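Local structure of putative dehydratase (Mesorhizobium loti, 2POZ) at residues N9-K14 / R373-Y378; G16-V21 / G38-V43; G310-E315 / Y343-E348; L347-S352 / G367-K372. The protein is of unknown function but belongs to the mandelate racemase/muconate lactonizing enzyme family and may act as a lyase, perhaps a dehydratase. All coordinates share one frame; numbering follows the deposited sequence.

Contact 1 of 4, residues N9-K14 / R373-Y378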
loop_
_atom_site.group_PDB
_atom_site.type_symbol
_atom_site.label_atom_id
_atom_site.label_comp_id
_atom_site.label_asym_id
_atom_site.label_seq_id
_atom_site.Cartn_x
_atom_site.Cartn_y
_atom_site.Cartn_z
ATOM N N ASN A 9 16.930 -44.404 -16.187
ATOM C CA ASN A 9 18.323 -44.482 -15.760
ATOM C C ASN A 9 18.782 -43.100 -15.314
ATOM O O ASN A 9 18.469 -42.094 -15.954
ATOM C CB ASN A 9 19.220 -44.970 -16.907
ATOM C CG ASN A 9 19.113 -46.474 -17.143
ATOM O OD1 ASN A 9 19.440 -46.960 -18.222
ATOM N ND2 ASN A 9 18.673 -47.211 -16.132
ATOM N N ILE A 10 19.529 -43.065 -14.215
ATOM C CA ILE A 10 20.041 -41.821 -13.663
ATOM C C ILE A 10 21.562 -41.851 -13.689
ATOM O O ILE A 10 22.183 -42.786 -13.185
ATOM C CB ILE A 10 19.557 -41.636 -12.220
ATOM C CG1 ILE A 10 18.026 -41.657 -12.195
ATOM C CG2 ILE A 10 20.076 -40.314 -11.659
ATOM C CD1 ILE A 10 17.446 -42.056 -10.871
ATOM N N TYR A 11 22.148 -40.810 -14.269
ATOM C CA TYR A 11 23.593 -40.704 -14.410
ATOM C C TYR A 11 24.131 -39.501 -13.645
ATOM O O TYR A 11 23.590 -38.402 -13.756
ATOM C CB TYR A 11 23.941 -40.556 -15.898
ATOM C CG TYR A 11 23.358 -41.645 -16.777
ATOM C CD1 TYR A 11 24.097 -42.785 -17.091
ATOM C CD2 TYR A 11 22.049 -41.553 -17.265
ATOM C CE1 TYR A 11 23.548 -43.814 -17.871
ATOM C CE2 TYR A 11 21.489 -42.578 -18.048
ATOM C CZ TYR A 11 22.248 -43.704 -18.343
ATOM O OH TYR A 11 21.709 -44.720 -19.100
ATOM N N LEU A 12 25.183 -39.721 -12.860
ATOM C CA LEU A 12 25.826 -38.657 -12.100
ATOM C C LEU A 12 27.243 -38.577 -12.661
ATOM O O LEU A 12 28.129 -39.311 -12.248
ATOM C CB LEU A 12 25.852 -38.995 -10.607
ATOM C CG LEU A 12 26.575 -38.027 -9.666
ATOM C CD1 LEU A 12 26.108 -36.597 -9.887
ATOM C CD2 LEU A 12 26.325 -38.459 -8.227
ATOM N N LEU A 13 27.442 -37.687 -13.618
ATOM C CA LEU A 13 28.738 -37.548 -14.257
ATOM C C LEU A 13 29.803 -36.778 -13.504
ATOM O O LEU A 13 29.530 -36.005 -12.587
ATOM C CB LEU A 13 28.590 -36.884 -15.627
ATOM C CG LEU A 13 28.137 -37.683 -16.851
ATOM C CD1 LEU A 13 26.736 -38.211 -16.645
ATOM C CD2 LEU A 13 28.194 -36.781 -18.077
ATOM N N LYS A 14 31.037 -37.032 -13.919
ATOM C CA LYS A 14 32.203 -36.324 -13.423
ATOM C C LYS A 14 32.662 -35.791 -14.763
ATOM O O LYS A 14 33.164 -36.545 -15.592
ATOM C CB LYS A 14 33.262 -37.268 -12.847
ATOM C CG LYS A 14 34.495 -36.517 -12.329
ATOM C CD LYS A 14 35.576 -37.443 -11.782
ATOM C CE LYS A 14 36.379 -38.089 -12.899
ATOM N NZ LYS A 14 37.584 -38.795 -12.373
ATOM N N ARG A 373 27.935 -44.858 -24.574
ATOM C CA ARG A 373 29.238 -45.308 -24.094
ATOM C C ARG A 373 29.895 -44.285 -23.171
ATOM O O ARG A 373 30.637 -44.653 -22.260
ATOM C CB ARG A 373 30.187 -45.599 -25.261
ATOM C CG ARG A 373 31.618 -45.855 -24.794
ATOM C CD ARG A 373 32.599 -46.060 -25.937
ATOM N NE ARG A 373 33.982 -46.076 -25.452
ATOM C CZ ARG A 373 35.036 -46.384 -26.203
ATOM N NH1 ARG A 373 34.868 -46.704 -27.478
ATOM N NH2 ARG A 373 36.259 -46.373 -25.682
ATOM N N ASN A 374 29.623 -43.003 -23.397
ATOM C CA ASN A 374 30.229 -41.961 -22.572
ATOM C C ASN A 374 29.573 -41.732 -21.214
ATOM O O ASN A 374 30.238 -41.311 -20.270
ATOM C CB ASN A 374 30.284 -40.646 -23.346
ATOM C CG ASN A 374 31.344 -40.662 -24.427
ATOM O OD1 ASN A 374 32.083 -41.638 -24.558
ATOM N ND2 ASN A 374 31.433 -39.583 -25.200
ATOM N N ILE A 375 28.277 -42.015 -21.105
ATOM C CA ILE A 375 27.591 -41.800 -19.837
ATOM C C ILE A 375 27.363 -43.074 -19.025
ATOM O O ILE A 375 27.189 -43.014 -17.807
ATOM C CB ILE A 375 26.223 -41.106 -20.048
ATOM C CG1 ILE A 375 25.286 -42.023 -20.842
ATOM C CG2 ILE A 375 26.419 -39.770 -20.764
ATOM C CD1 ILE A 375 23.893 -41.469 -21.025
ATOM N N GLU A 376 27.360 -44.225 -19.695
ATOM C CA GLU A 376 27.143 -45.499 -19.015
ATOM C C GLU A 376 28.047 -45.706 -17.794
ATOM O O GLU A 376 27.600 -46.234 -16.776
ATOM C CB GLU A 376 27.311 -46.654 -20.006
ATOM C CG GLU A 376 26.961 -48.029 -19.454
ATOM C CD GLU A 376 25.555 -48.104 -18.878
ATOM O OE1 GLU A 376 24.646 -47.415 -19.402
ATOM O OE2 GLU A 376 25.357 -48.869 -17.907
ATOM N N PRO A 377 29.329 -45.291 -17.873
ATOM C CA PRO A 377 30.233 -45.461 -16.731
ATOM C C PRO A 377 29.758 -44.682 -15.504
ATOM O O PRO A 377 30.168 -44.965 -14.376
ATOM C CB PRO A 377 31.565 -44.915 -17.253
ATOM C CG PRO A 377 31.497 -45.186 -18.715
ATOM C CD PRO A 377 30.065 -44.795 -19.049
ATOM N N TYR A 378 28.885 -43.707 -15.731
ATOM C CA TYR A 378 28.387 -42.871 -14.651
ATOM C C TYR A 378 26.969 -43.216 -14.180
ATOM O O TYR A 378 26.359 -42.474 -13.398
ATOM C CB TYR A 378 28.497 -41.408 -15.083
ATOM C CG TYR A 378 29.934 -41.015 -15.360
ATOM C CD1 TYR A 378 30.852 -40.859 -14.317
ATOM C CD2 TYR A 378 30.400 -40.878 -16.671
ATOM C CE1 TYR A 378 32.204 -40.579 -14.575
ATOM C CE2 TYR A 378 31.742 -40.604 -16.936
ATOM C CZ TYR A 378 32.636 -40.456 -15.884
ATOM O OH TYR A 378 33.961 -40.196 -16.157
HETATM O O HOH W 1 35.451 -37.615 -16.916
#
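Tyr-378 O is approached twice by the backbone of 9-14. Leu-12 N donates a hydrogen bond to it at 3.0 Å with 159° at the hydrogen, arriving tilted from the carbonyl plane, and Tyr-11 CA adds a C-H...O contact to the same Tyr-378 O at 3.4 Å. The side chains then divide into two groups. On one, Ile-375 CD1 sits over the centre of the Tyr-11 ring, 3.8 Å from the centroid and 9° off the normal, a CH-pi contact. A chi1 of 65° puts CG1 between the backbone N and the carbonyl carbon, beside the ring, and CD1 continues from it over the centre. The carbonyl Ile-375 O comes to 3.2 Å from Tyr-11 CD1. On the other, the Tyr-378 ring crosses Leu-13 at about a right angle, with Leu-13 CG 3.9 Å from Tyr-378 CD2, while Lys-14 N stands over one face toward the rim. Further out a single water joins the two segments, donating to Lys-14 O at 2.9 Å and lying 3.1 Å from Tyr-378 OH. Leu-13 and Ile-375 also reach Leu-22 and Val-346. Directly after Tyr-378 the chain enters strand 379-383, which pairs antiparallel with strand 5-12, so this contact marks where the C-terminal tail returns to complete the four-stranded sheet of the N-terminal capping domain, as in other members of the enolase superfamily.

Contact 2 of 4, residues G16-V21 / G38-V43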
loop_
_atom_site.group_PDB
_atom_site.type_symbol
_atom_site.label_atom_id
_atom_site.label_comp_id
_atom_site.label_asym_id
_atom_site.label_seq_id
_atom_site.Cartn_x
_atom_site.Cartn_y
_atom_site.Cartn_z
ATOM N N GLY A 16 34.895 -32.742 -15.854
ATOM C CA GLY A 16 35.694 -31.563 -15.588
ATOM C C GLY A 16 35.305 -31.014 -14.229
ATOM O O GLY A 16 35.183 -31.768 -13.266
ATOM N N ARG A 17 35.087 -29.706 -14.150
ATOM C CA ARG A 17 34.720 -29.070 -12.890
ATOM C C ARG A 17 33.240 -29.249 -12.539
ATOM O O ARG A 17 32.819 -28.858 -11.456
ATOM C CB ARG A 17 35.042 -27.571 -12.944
ATOM C CG ARG A 17 34.088 -26.744 -13.817
ATOM C CD ARG A 17 34.659 -25.347 -14.082
ATOM N NE ARG A 17 35.728 -25.389 -15.083
ATOM C CZ ARG A 17 36.639 -24.436 -15.261
ATOM N NH1 ARG A 17 36.635 -23.347 -14.501
ATOM N NH2 ARG A 17 37.550 -24.566 -16.220
ATOM N N LEU A 18 32.460 -29.838 -13.441
ATOM C CA LEU A 18 31.027 -30.027 -13.193
ATOM C C LEU A 18 30.639 -31.478 -12.908
ATOM O O LEU A 18 31.398 -32.410 -13.189
ATOM C CB LEU A 18 30.209 -29.553 -14.402
ATOM C CG LEU A 18 30.407 -28.134 -14.938
ATOM C CD1 LEU A 18 29.533 -27.937 -16.178
ATOM C CD2 LEU A 18 30.051 -27.112 -13.860
ATOM N N HIS A 19 29.447 -31.651 -12.344
ATOM C CA HIS A 19 28.905 -32.972 -12.068
ATOM C C HIS A 19 27.468 -33.009 -12.589
ATOM O O HIS A 19 26.508 -32.999 -11.821
ATOM C CB HIS A 19 28.968 -33.319 -10.568
ATOM C CG HIS A 19 28.550 -32.209 -9.651
ATOM N ND1 HIS A 19 27.248 -31.763 -9.558
ATOM C CD2 HIS A 19 29.258 -31.490 -8.747
ATOM C CE1 HIS A 19 27.172 -30.822 -8.635
ATOM N NE2 HIS A 19 28.378 -30.637 -8.127
ATOM N N PRO A 20 27.313 -33.034 -13.926
ATOM C CA PRO A 20 26.007 -33.074 -14.591
ATOM C C PRO A 20 25.220 -34.287 -14.117
ATOM O O PRO A 20 25.781 -35.371 -13.925
ATOM C CB PRO A 20 26.368 -33.195 -16.064
ATOM C CG PRO A 20 27.702 -32.518 -16.148
ATOM C CD PRO A 20 28.399 -33.041 -14.919
ATOM N N VAL A 21 23.922 -34.096 -13.928
ATOM C CA VAL A 21 23.038 -35.166 -13.485
ATOM C C VAL A 21 22.056 -35.347 -14.628
ATOM O O VAL A 21 21.333 -34.413 -14.982
ATOM C CB VAL A 21 22.297 -34.768 -12.187
ATOM C CG1 VAL A 21 21.365 -35.891 -11.739
ATOM C CG2 VAL A 21 23.323 -34.463 -11.082
ATOM N N GLY A 38 19.452 -29.191 -13.541
ATOM C CA GLY A 38 20.399 -28.086 -13.477
ATOM C C GLY A 38 21.281 -27.986 -12.243
ATOM O O GLY A 38 21.628 -26.881 -11.830
ATOM N N ILE A 39 21.650 -29.115 -11.646
ATOM C CA ILE A 39 22.509 -29.084 -10.464
ATOM C C ILE A 39 23.898 -29.649 -10.813
ATOM O O ILE A 39 24.401 -30.547 -10.144
ATOM C CB ILE A 39 21.900 -29.902 -9.305
ATOM C CG1 ILE A 39 20.410 -29.560 -9.134
ATOM C CG2 ILE A 39 22.661 -29.610 -8.010
ATOM C CD1 ILE A 39 20.120 -28.140 -8.633
ATOM N N ALA A 40 24.506 -29.109 -11.863
ATOM C CA ALA A 40 25.824 -29.551 -12.319
ATOM C C ALA A 40 26.962 -28.893 -11.530
ATOM O O ALA A 40 28.124 -29.279 -11.658
ATOM C CB ALA A 40 25.981 -29.250 -13.805
ATOM N N TYR A 41 26.627 -27.900 -10.715
ATOM C CA TYR A 41 27.632 -27.207 -9.911
ATOM C C TYR A 41 27.067 -26.921 -8.530
ATOM O O TYR A 41 25.895 -27.191 -8.258
ATOM C CB TYR A 41 28.061 -25.906 -10.600
ATOM C CG TYR A 41 26.900 -25.012 -10.950
ATOM C CD1 TYR A 41 26.468 -24.021 -10.070
ATOM C CD2 TYR A 41 26.180 -25.209 -12.129
ATOM C CE1 TYR A 41 25.339 -23.250 -10.349
ATOM C CE2 TYR A 41 25.052 -24.447 -12.419
ATOM C CZ TYR A 41 24.640 -23.471 -11.523
ATOM O OH TYR A 41 23.532 -22.721 -11.794
ATOM N N GLY A 42 27.900 -26.377 -7.654
ATOM C CA GLY A 42 27.448 -26.108 -6.306
ATOM C C GLY A 42 27.413 -27.422 -5.548
ATOM O O GLY A 42 27.944 -28.429 -6.018
ATOM N N VAL A 43 26.779 -27.425 -4.385
ATOM C CA VAL A 43 26.704 -28.630 -3.574
ATOM C C VAL A 43 25.311 -29.257 -3.580
ATOM O O VAL A 43 24.349 -28.652 -3.103
ATOM C CB VAL A 43 27.122 -28.316 -2.123
ATOM C CG1 VAL A 43 27.102 -29.583 -1.280
ATOM C CG2 VAL A 43 28.509 -27.693 -2.119
#
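Ala-40 CB is the apolar centre, 3.9 Å from Pro-20 CA and 4.3 Å from Leu-18 CB. Beside it Leu-18 and Tyr-41 lie side by side and point the same way, Leu-18 CD2 touching Tyr-41 CB at 4.0 Å. Tyr-41 turns its ring away toward Phe-80 and Trp-81 of the second subunit, and its OH bonds to Glu-257 in its own chain. Outward from this core, His-19 supplies the polar edge twice over. Its backbone N donates to Ala-40 O at 2.8 Å in an almost straight bond, 173° at the hydrogen. CG sits between the backbone N and the carbonyl carbon (chi1 44°), and the ring then faces that same Ala-40 O, which lies 3.3 Å from its plane and above its centre. At the rim His-19 NE2 donates to Gly-42 O at 3.1 Å, with the acceptor exactly in the ring plane. An alanine here would keep the backbone bond but would probably leave Gly-42 O without this donor and Ala-40 O without the ring face over which it sits. Both acceptors on 38-43 are main-chain carbonyls, so the hydrogen bonding between the two loops depends on the backbone path of 38-43, whose side chains add apolar contacts across the pair.

Contact 3 of 4, residues G310-E315 / Y343-E348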
loop_
_atom_site.group_PDB
_atom_site.type_symbol
_atom_site.label_atom_id
_atom_site.label_comp_id
_atom_site.label_asym_id
_atom_site.label_seq_id
_atom_site.Cartn_x
_atom_site.Cartn_y
_atom_site.Cartn_z
ATOM N N GLY A 310 25.641 -26.830 -17.777
ATOM C CA GLY A 310 25.669 -28.262 -17.544
ATOM C C GLY A 310 26.356 -28.922 -18.721
ATOM O O GLY A 310 27.355 -28.417 -19.217
ATOM N N SER A 311 25.829 -30.048 -19.175
ATOM C CA SER A 311 26.428 -30.738 -20.309
ATOM C C SER A 311 25.786 -30.226 -21.603
ATOM O O SER A 311 24.909 -29.354 -21.575
ATOM C CB SER A 311 26.191 -32.243 -20.186
ATOM O OG SER A 311 24.837 -32.548 -20.486
ATOM N N SER A 312 26.229 -30.764 -22.733
ATOM C CA SER A 312 25.681 -30.388 -24.036
ATOM C C SER A 312 24.173 -30.657 -24.103
ATOM O O SER A 312 23.454 -30.017 -24.874
ATOM C CB SER A 312 26.366 -31.185 -25.149
ATOM O OG SER A 312 27.750 -30.908 -25.215
ATOM N N LEU A 313 23.697 -31.617 -23.317
ATOM C CA LEU A 313 22.274 -31.945 -23.327
ATOM C C LEU A 313 21.406 -30.767 -22.881
ATOM O O LEU A 313 20.553 -30.303 -23.636
ATOM C CB LEU A 313 21.982 -33.167 -22.441
ATOM C CG LEU A 313 20.498 -33.570 -22.315
ATOM C CD1 LEU A 313 19.893 -33.776 -23.699
ATOM C CD2 LEU A 313 20.368 -34.842 -21.484
ATOM N N ILE A 314 21.613 -30.265 -21.668
ATOM C CA ILE A 314 20.787 -29.149 -21.209
ATOM C C ILE A 314 20.948 -27.902 -22.078
ATOM O O ILE A 314 20.016 -27.116 -22.209
ATOM C CB ILE A 314 21.051 -28.791 -19.726
ATOM C CG1 ILE A 314 19.954 -27.838 -19.239
ATOM C CG2 ILE A 314 22.414 -28.146 -19.562
ATOM C CD1 ILE A 314 19.728 -27.880 -17.735
ATOM N N GLU A 315 22.115 -27.728 -22.687
ATOM C CA GLU A 315 22.326 -26.573 -23.559
ATOM C C GLU A 315 21.451 -26.720 -24.805
ATOM O O GLU A 315 20.807 -25.768 -25.248
ATOM C CB GLU A 315 23.794 -26.467 -23.992
ATOM C CG GLU A 315 24.766 -26.157 -22.871
ATOM C CD GLU A 315 26.204 -26.068 -23.356
ATOM O OE1 GLU A 315 26.447 -25.334 -24.343
ATOM O OE2 GLU A 315 27.086 -26.724 -22.752
ATOM N N TYR A 343 36.520 -33.747 -19.340
ATOM C CA TYR A 343 35.236 -33.272 -19.853
ATOM C C TYR A 343 34.589 -34.437 -20.598
ATOM O O TYR A 343 35.256 -35.141 -21.362
ATOM C CB TYR A 343 35.422 -32.108 -20.832
ATOM C CG TYR A 343 34.183 -31.832 -21.667
ATOM C CD1 TYR A 343 33.044 -31.252 -21.101
ATOM C CD2 TYR A 343 34.139 -32.187 -23.017
ATOM C CE1 TYR A 343 31.889 -31.035 -21.863
ATOM C CE2 TYR A 343 32.991 -31.977 -23.786
ATOM C CZ TYR A 343 31.873 -31.401 -23.201
ATOM O OH TYR A 343 30.741 -31.195 -23.957
ATOM N N VAL A 344 33.294 -34.635 -20.379
ATOM C CA VAL A 344 32.571 -35.711 -21.033
ATOM C C VAL A 344 31.514 -35.201 -22.002
ATOM O O VAL A 344 30.549 -34.554 -21.595
ATOM C CB VAL A 344 31.867 -36.622 -19.996
ATOM C CG1 VAL A 344 31.032 -37.688 -20.713
ATOM C CG2 VAL A 344 32.904 -37.271 -19.097
ATOM N N GLU A 345 31.696 -35.496 -23.286
ATOM C CA GLU A 345 30.724 -35.097 -24.295
ATOM C C GLU A 345 29.579 -36.110 -24.242
ATOM O O GLU A 345 29.773 -37.290 -24.529
ATOM C CB GLU A 345 31.359 -35.105 -25.685
ATOM C CG GLU A 345 30.396 -34.681 -26.784
ATOM C CD GLU A 345 29.730 -33.347 -26.483
ATOM O OE1 GLU A 345 30.449 -32.327 -26.434
ATOM O OE2 GLU A 345 28.492 -33.325 -26.288
ATOM N N VAL A 346 28.389 -35.650 -23.867
ATOM C CA VAL A 346 27.234 -36.540 -23.759
ATOM C C VAL A 346 26.428 -36.655 -25.050
ATOM O O VAL A 346 25.589 -37.540 -25.183
ATOM C CB VAL A 346 26.273 -36.076 -22.627
ATOM C CG1 VAL A 346 27.028 -35.973 -21.306
ATOM C CG2 VAL A 346 25.650 -34.734 -22.993
ATOM N N LEU A 347 26.677 -35.770 -26.006
ATOM C CA LEU A 347 25.918 -35.816 -27.249
ATOM C C LEU A 347 26.734 -36.234 -28.453
ATOM O O LEU A 347 27.913 -35.906 -28.567
ATOM C CB LEU A 347 25.282 -34.455 -27.537
ATOM C CG LEU A 347 24.257 -33.941 -26.527
ATOM C CD1 LEU A 347 23.639 -32.660 -27.063
ATOM C CD2 LEU A 347 23.186 -35.000 -26.291
ATOM N N GLU A 348 26.087 -36.950 -29.363
ATOM C CA GLU A 348 26.747 -37.392 -30.577
ATOM C C GLU A 348 26.873 -36.175 -31.489
ATOM O O GLU A 348 27.840 -36.030 -32.241
ATOM C CB GLU A 348 25.910 -38.472 -31.262
ATOM C CG GLU A 348 26.678 -39.258 -32.294
ATOM C CD GLU A 348 27.745 -40.120 -31.661
ATOM O OE1 GLU A 348 27.377 -41.068 -30.926
ATOM O OE2 GLU A 348 28.944 -39.846 -31.892
HETATM O O HOH W 2 28.589 -32.691 -22.684
#
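Ser-312 OG donates to Glu-345 OE2 at 2.7 Å, entering by the syn lone pair, while Leu-347 N takes the anti lone pair of that same oxygen at 3.1 Å. The hydroxyl is brought there with OG anti to the carbonyl carbon (chi1 -62°), and the glutamate folds back to meet it through its bend at chi2 (53°). The other oxygen, OE1, receives Tyr-343 OH at 2.7 Å from above the carboxylate plane, so three donors fix the group's rotation; Tyr-343 OH also bonds to Lys-338. Replacing Glu-345 by an alanine would probably leave Ser-312 OG, Tyr-343 OH and Leu-347 N without this acceptor and let the 343-348 loop shift. All this gathers at the first turn of helix 312-324, which follows a strand of the parallel sheet in the C-terminal barrel domain. Its N-cap is Ser-311, whose OG accepts from Leu-313 N at 3.2 Å and also bonds to Glu-36. Val-346 CG2 presses on this cap, 3.4 Å from Ser-311 OG. Leu-347 CD1 lies 3.6 Å from Ser-312 CB. One water links the backbones of the two segments and the tyrosine hydroxyl, accepting from Ser-312 N and Val-346 N and donating to Val-344 O and Tyr-343 OH.

Contact 4 of 4, residues L347-S352 / G367-K372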
loop_
_atom_site.group_PDB
_atom_site.type_symbol
_atom_site.label_atom_id
_atom_site.label_comp_id
_atom_site.label_asym_id
_atom_site.label_seq_id
_atom_site.Cartn_x
_atom_site.Cartn_y
_atom_site.Cartn_z
ATOM N N LEU A 347 26.677 -35.770 -26.006
ATOM C CA LEU A 347 25.918 -35.816 -27.249
ATOM C C LEU A 347 26.734 -36.234 -28.453
ATOM O O LEU A 347 27.913 -35.906 -28.567
ATOM C CB LEU A 347 25.282 -34.455 -27.537
ATOM C CG LEU A 347 24.257 -33.941 -26.527
ATOM C CD1 LEU A 347 23.639 -32.660 -27.063
ATOM C CD2 LEU A 347 23.186 -35.000 -26.291
ATOM N N GLU A 348 26.087 -36.950 -29.363
ATOM C CA GLU A 348 26.747 -37.392 -30.577
ATOM C C GLU A 348 26.873 -36.175 -31.489
ATOM O O GLU A 348 27.840 -36.030 -32.241
ATOM C CB GLU A 348 25.910 -38.472 -31.262
ATOM C CG GLU A 348 26.678 -39.258 -32.294
ATOM C CD GLU A 348 27.745 -40.120 -31.661
ATOM O OE1 GLU A 348 27.377 -41.068 -30.926
ATOM O OE2 GLU A 348 28.944 -39.846 -31.892
ATOM N N ASN A 349 25.888 -35.290 -31.391
ATOM C CA ASN A 349 25.840 -34.086 -32.209
ATOM C C ASN A 349 25.654 -32.837 -31.354
ATOM O O ASN A 349 24.603 -32.193 -31.390
ATOM C CB ASN A 349 24.689 -34.218 -33.195
ATOM C CG ASN A 349 23.560 -35.069 -32.641
ATOM O OD1 ASN A 349 22.990 -34.762 -31.586
ATOM N ND2 ASN A 349 23.238 -36.154 -33.341
ATOM N N PRO A 350 26.676 -32.475 -30.571
ATOM C CA PRO A 350 26.568 -31.289 -29.724
ATOM C C PRO A 350 26.397 -30.034 -30.569
ATOM O O PRO A 350 26.835 -29.985 -31.717
ATOM C CB PRO A 350 27.881 -31.303 -28.948
ATOM C CG PRO A 350 28.831 -31.915 -29.925
ATOM C CD PRO A 350 28.031 -33.051 -30.505
ATOM N N PRO A 351 25.741 -29.006 -30.018
ATOM C CA PRO A 351 25.549 -27.773 -30.784
ATOM C C PRO A 351 26.888 -27.057 -30.907
ATOM O O PRO A 351 27.639 -26.979 -29.939
ATOM C CB PRO A 351 24.543 -27.004 -29.933
ATOM C CG PRO A 351 24.940 -27.388 -28.542
ATOM C CD PRO A 351 25.169 -28.884 -28.666
ATOM N N SER A 352 27.204 -26.547 -32.089
ATOM C CA SER A 352 28.476 -25.853 -32.246
ATOM C C SER A 352 28.296 -24.351 -32.432
ATOM O O SER A 352 27.574 -23.912 -33.324
ATOM C CB SER A 352 29.265 -26.437 -33.425
ATOM O OG SER A 352 28.554 -26.300 -34.643
ATOM N N GLY A 367 16.370 -32.893 -30.099
ATOM C CA GLY A 367 17.372 -32.795 -31.144
ATOM C C GLY A 367 18.746 -33.189 -30.640
ATOM O O GLY A 367 19.759 -32.790 -31.212
ATOM N N ALA A 368 18.772 -33.988 -29.578
ATOM C CA ALA A 368 20.012 -34.432 -28.967
ATOM C C ALA A 368 20.080 -35.951 -28.856
ATOM O O ALA A 368 19.165 -36.583 -28.332
ATOM C CB ALA A 368 20.147 -33.811 -27.589
ATOM N N VAL A 369 21.169 -36.529 -29.352
ATOM C CA VAL A 369 21.363 -37.975 -29.297
ATOM C C VAL A 369 22.503 -38.274 -28.321
ATOM O O VAL A 369 23.636 -37.831 -28.519
ATOM C CB VAL A 369 21.731 -38.548 -30.690
ATOM C CG1 VAL A 369 21.779 -40.070 -30.633
ATOM C CG2 VAL A 369 20.722 -38.084 -31.731
ATOM N N LEU A 370 22.193 -39.018 -27.266
ATOM C CA LEU A 370 23.183 -39.364 -26.257
ATOM C C LEU A 370 24.210 -40.371 -26.770
ATOM O O LEU A 370 23.922 -41.176 -27.657
ATOM C CB LEU A 370 22.496 -39.958 -25.025
ATOM C CG LEU A 370 21.569 -39.086 -24.178
ATOM C CD1 LEU A 370 20.844 -39.968 -23.178
ATOM C CD2 LEU A 370 22.366 -38.011 -23.455
ATOM N N ILE A 371 25.415 -40.303 -26.216
ATOM C CA ILE A 371 26.466 -41.246 -26.565
ATOM C C ILE A 371 26.494 -42.134 -25.334
ATOM O O ILE A 371 27.165 -41.832 -24.349
ATOM C CB ILE A 371 27.835 -40.556 -26.738
ATOM C CG1 ILE A 371 27.744 -39.485 -27.827
ATOM C CG2 ILE A 371 28.889 -41.593 -27.113
ATOM C CD1 ILE A 371 29.059 -38.762 -28.103
ATOM N N LYS A 372 25.728 -43.220 -25.388
ATOM C CA LYS A 372 25.625 -44.134 -24.264
ATOM C C LYS A 372 26.963 -44.597 -23.706
ATOM O O LYS A 372 27.118 -44.712 -22.493
ATOM C CB LYS A 372 24.759 -45.342 -24.643
ATOM C CG LYS A 372 23.319 -44.977 -25.027
ATOM C CD LYS A 372 22.573 -44.250 -23.897
ATOM C CE LYS A 372 22.092 -45.198 -22.799
ATOM N NZ LYS A 372 23.207 -45.902 -22.114
#
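Glu-348 N donates to Val-369 O at 2.7 Å, nearly along the C=O axis and fairly straight (163° at the hydrogen). The same Val-369 O takes a C-H...O contact from Leu-347 CA at 3.3 Å. A side-chain bond adds to these: Val-369 N donates to Asn-349 OD1 at 3.4 Å, a weak bond. The Asn-349 side chain starts from an unusual first torsion (chi1 30°), well short of a staggered position, and its amide comes back across Val-369 obliquely, with ND2 against the CG2 methyl of that valine.

Among the apolar contacts, Leu-347 CD2 reaches Ala-368 CB at 3.5 Å and, more loosely, Leu-370 CD2 at 4.2 Å, so this branch of the leucine touches both side chains of the other segment. Ile-371 packs on the other side of the backbone. Its chain crosses Glu-348 at about a right angle, and CG1, placed anti to its own carbonyl carbon (chi1 -58°), lies 3.5 Å from Glu-348 OE1. The tip is packed more tightly still, Ile-371 CD1 standing 3.1 Å from Leu-347 O.

In backbone terms, Leu-347 and Leu-370 are a non-hydrogen-bonded antiparallel pair, flanked by the Glu-348 to Val-369 bond and by the backbone bond between Val-346 and Ile-371. It is a single bridge, an isolated patch of beta pairing that holds two loops of the C-terminal domain together just before the short helix 372-375.

Contacts 2, 3 and 4 are all nested along the chain inside the loop that contact 1 closes. Contacts 3 and 4 are close neighbours, with centres about 7 Å apart, and share Leu-347 and Glu-348. The centres of contacts 1 and 3 are about 11 Å apart, and the two touch where Asn-374 ND2 lies 2.9 Å from Glu-345 O, a hydrogen bond. Contact 1 meets contact 2 through Leu-13 N and Pro-20 O, also 2.9 Å apart. Contact 2 joins contact 3 by packing of Ala-40 and Leu-18 on Gly-310, bringing capping-domain loops against the barrel domain, but its nearest atoms stay about 9 Å from contact 4. In this superfamily such a domain boundary commonly flanks the active site.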